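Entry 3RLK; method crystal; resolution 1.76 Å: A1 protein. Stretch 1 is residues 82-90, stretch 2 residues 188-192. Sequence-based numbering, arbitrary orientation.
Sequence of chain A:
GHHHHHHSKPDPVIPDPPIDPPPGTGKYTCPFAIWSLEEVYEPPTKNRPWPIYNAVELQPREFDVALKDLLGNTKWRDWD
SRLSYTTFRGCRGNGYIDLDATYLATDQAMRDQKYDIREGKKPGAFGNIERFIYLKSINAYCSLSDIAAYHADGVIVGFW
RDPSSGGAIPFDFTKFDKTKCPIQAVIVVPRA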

# COMPACT_ATOMS: atom_id res chain seq x y z
N ARG A 82 13.35 5.37 2.62
CA ARG A 82 13.67 5.20 1.19
C ARG A 82 13.69 6.50 0.38
O ARG A 82 14.21 6.55 -0.76
N LEU A 83 13.06 7.54 0.96
CA LEU A 83 12.94 8.84 0.30
C LEU A 83 13.86 9.86 0.90
O LEU A 83 13.81 11.03 0.53
N SER A 84 14.69 9.45 1.85
CA SER A 84 15.50 10.44 2.55
C SER A 84 16.75 10.92 1.82
O SER A 84 17.40 11.84 2.27
N TYR A 85 17.09 10.30 0.69
CA TYR A 85 18.40 10.48 0.08
C TYR A 85 18.45 11.69 -0.88
O TYR A 85 19.51 12.09 -1.34
N THR A 86 17.29 12.25 -1.20
CA THR A 86 17.19 13.38 -2.14
C THR A 86 15.87 14.10 -1.92
O THR A 86 15.04 13.66 -1.09
N THR A 87 15.71 15.23 -2.62
CA THR A 87 14.57 16.08 -2.51
C THR A 87 13.40 15.58 -3.38
O THR A 87 13.54 15.50 -4.58
N PHE A 88 12.27 15.25 -2.76
CA PHE A 88 11.04 14.87 -3.48
C PHE A 88 9.88 15.86 -3.36
O PHE A 88 9.79 16.64 -2.41
N ARG A 89 8.99 15.80 -4.34
CA ARG A 89 7.71 16.47 -4.19
C ARG A 89 7.07 15.87 -2.87
O ARG A 89 7.28 14.69 -2.53
N GLY A 90 6.43 16.76 -2.13
CA GLY A 90 5.75 16.39 -0.92
C GLY A 90 4.41 15.69 -1.15
O GLY A 90 3.94 15.46 -2.28
N VAL A 188 5.13 6.40 -8.19
CA VAL A 188 6.53 6.81 -8.13
C VAL A 188 6.59 8.34 -7.77
O VAL A 188 6.11 9.18 -8.52
N VAL A 189 7.08 8.68 -6.57
CA VAL A 189 7.07 10.11 -6.20
C VAL A 189 8.11 10.89 -7.03
O VAL A 189 9.30 10.54 -7.03
N PRO A 190 7.68 11.95 -7.73
CA PRO A 190 8.67 12.78 -8.50
C PRO A 190 9.72 13.46 -7.64
O PRO A 190 9.44 13.93 -6.54
N ARG A 191 10.94 13.51 -8.18
CA ARG A 191 11.97 14.38 -7.60
C ARG A 191 11.62 15.83 -7.64
O ARG A 191 10.90 16.26 -8.53
N ALA A 192 12.18 16.61 -6.71
CA ALA A 192 11.95 18.05 -6.77
C ALA A 192 13.25 18.78 -6.44
O ALA A 192 14.38 18.25 -6.60
OXT ALA A 192 13.22 19.94 -6.01

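The contact is organised by two backbone hydrogen bonds that bracket a single beta bridge between Phe 88 and Arg 191. Ala 192 N donates to Thr 87 O at 2.8 Å, nearly straight at 173°, and Arg 89 N donates to Pro 190 O at 2.9 Å and 164°. Both bonds use main-chain atoms of the residues flanking the bridge, and no side chain takes part in either. The same two acceptors also receive longer CA-H contacts: Arg 191 CA lies 3.6 Å from Thr 87 O, and Phe 88 CA lies 3.6 Å from Pro 190 O.

Water extends the polar network. One water donates to Thr 87 O at 2.8 Å and to Ala 192 O at 2.9 Å, tying the C-terminal carboxylate back to the first stretch; it also hydrogen-bonds Thr 86 OG1 at 3.1 Å. A second water donates to Tyr 85 OH (2.8 Å) and accepts from Arg 191 NH1 (2.9 Å), joining two long side chains that do not touch directly. Tyr 85, chi1 p, leaves its backbone sideways, but its ring end comes nearer the second stretch. Arg 191 has its CA-to-CB bond directed away, with chi1 m and chi2 t.

The apolar centre is built around Val 189, buried and pointing toward the first stretch with chi1 p. Its CG1 meets Leu 83 CD2 at 3.6 Å and Phe 88 CD1 at 3.6 Å, so one methyl serves both neighbours. Its CG2 lies 3.4 Å from Arg 89 O. Leu 83, also buried and pointing toward the contact, adopts m for chi1 and t for chi2.

Phe 88 leaves its backbone sideways, with chi1 m and chi2 at -82°, and its ring is directed across the line of the second stretch. Pro 190 O sits at the ring edge, 3.5 Å from Phe 88 CD1, while Arg 191 CG approaches Phe 88 CE1 at 3.8 Å. The aromatic thus packs against backbone and aliphatic carbon as well as against valine.

At the exposed margin, Ala 192 directs its methyl toward the first stretch, with CB 3.6 Å from Arg 89 N and 3.7 Å from Phe 88 C; Thr 87 CG2, on a chi1 m side chain, is looser at 4.2 Å from that CB. Arg 89, chi1 t, sets CB 4.4 Å from Pro 190 CD, then leads its end away. The rule to read here is economical: main-chain bonds set the register, a buried valine fills the centre, and waters connect the polar periphery.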

# COMPACT_ATOMS: atom_id res chain seq x y z
CB ARG A 82 12.70 4.19 0.58
CG ARG A 82 12.88 2.78 1.17
CD ARG A 82 12.04 1.72 0.39
NE ARG A 82 10.58 2.03 0.48
CZ ARG A 82 9.83 2.64 -0.44
NH1 ARG A 82 10.32 3.01 -1.65
NH2 ARG A 82 8.52 2.88 -0.14
CB LEU A 83 11.49 9.35 0.40
CG LEU A 83 10.46 8.37 -0.16
CD1 LEU A 83 9.11 8.89 0.11
CD2 LEU A 83 10.68 8.21 -1.68
CB SER A 84 15.91 9.90 3.94
OG SER A 84 16.68 8.71 3.83
CB TYR A 85 18.81 9.14 -0.63
CG TYR A 85 18.02 8.83 -1.91
CD1 TYR A 85 16.73 8.22 -1.85
CD2 TYR A 85 18.52 9.18 -3.13
CE1 TYR A 85 16.02 7.99 -3.02
CE2 TYR A 85 17.82 8.88 -4.36
CZ TYR A 85 16.58 8.29 -4.27
OH TYR A 85 15.88 8.05 -5.45
CB THR A 86 17.36 12.88 -3.61
OG1 THR A 86 17.67 13.96 -4.49
CG2 THR A 86 16.15 12.06 -4.15
CB THR A 87 14.91 17.48 -2.92
OG1 THR A 87 15.90 17.97 -1.98
CG2 THR A 87 13.66 18.32 -2.81
CB PHE A 88 10.55 13.47 -3.04
CG PHE A 88 11.50 12.36 -3.40
CD1 PHE A 88 11.49 11.81 -4.68
CD2 PHE A 88 12.42 11.85 -2.45
CE1 PHE A 88 12.44 10.79 -5.05
CE2 PHE A 88 13.31 10.83 -2.80
CZ PHE A 88 13.32 10.27 -4.08
CB ARG A 89 6.84 16.31 -5.47
CG ARG A 89 5.53 17.14 -5.46
CD ARG A 89 5.66 18.68 -5.63
NE ARG A 89 5.89 19.44 -4.41
CZ ARG A 89 5.53 20.74 -4.26
NH1 ARG A 89 5.77 21.42 -3.12
NH2 ARG A 89 4.90 21.37 -5.25
CB VAL A 188 7.30 6.46 -9.43
CG1 VAL A 188 8.71 7.07 -9.36
CG2 VAL A 188 7.47 4.89 -9.61
CB VAL A 189 7.22 10.32 -4.68
CG1 VAL A 189 8.53 9.74 -4.17
CG2 VAL A 189 7.07 11.81 -4.29
CB PRO A 190 7.83 13.89 -9.13
CG PRO A 190 6.39 13.35 -9.05
CD PRO A 190 6.34 12.54 -7.76
CB ARG A 191 13.29 14.19 -8.32
CG ARG A 191 13.91 12.88 -7.92
CD ARG A 191 15.03 12.43 -8.89
NE ARG A 191 14.54 12.09 -10.23
CZ ARG A 191 14.61 10.84 -10.73
NH1 ARG A 191 15.16 9.89 -10.01
NH2 ARG A 191 14.16 10.59 -11.94
CB ALA A 192 10.81 18.45 -5.85
O HOH W 1 16.33 10.00 -7.39
O HOH W 2 15.84 15.77 -6.20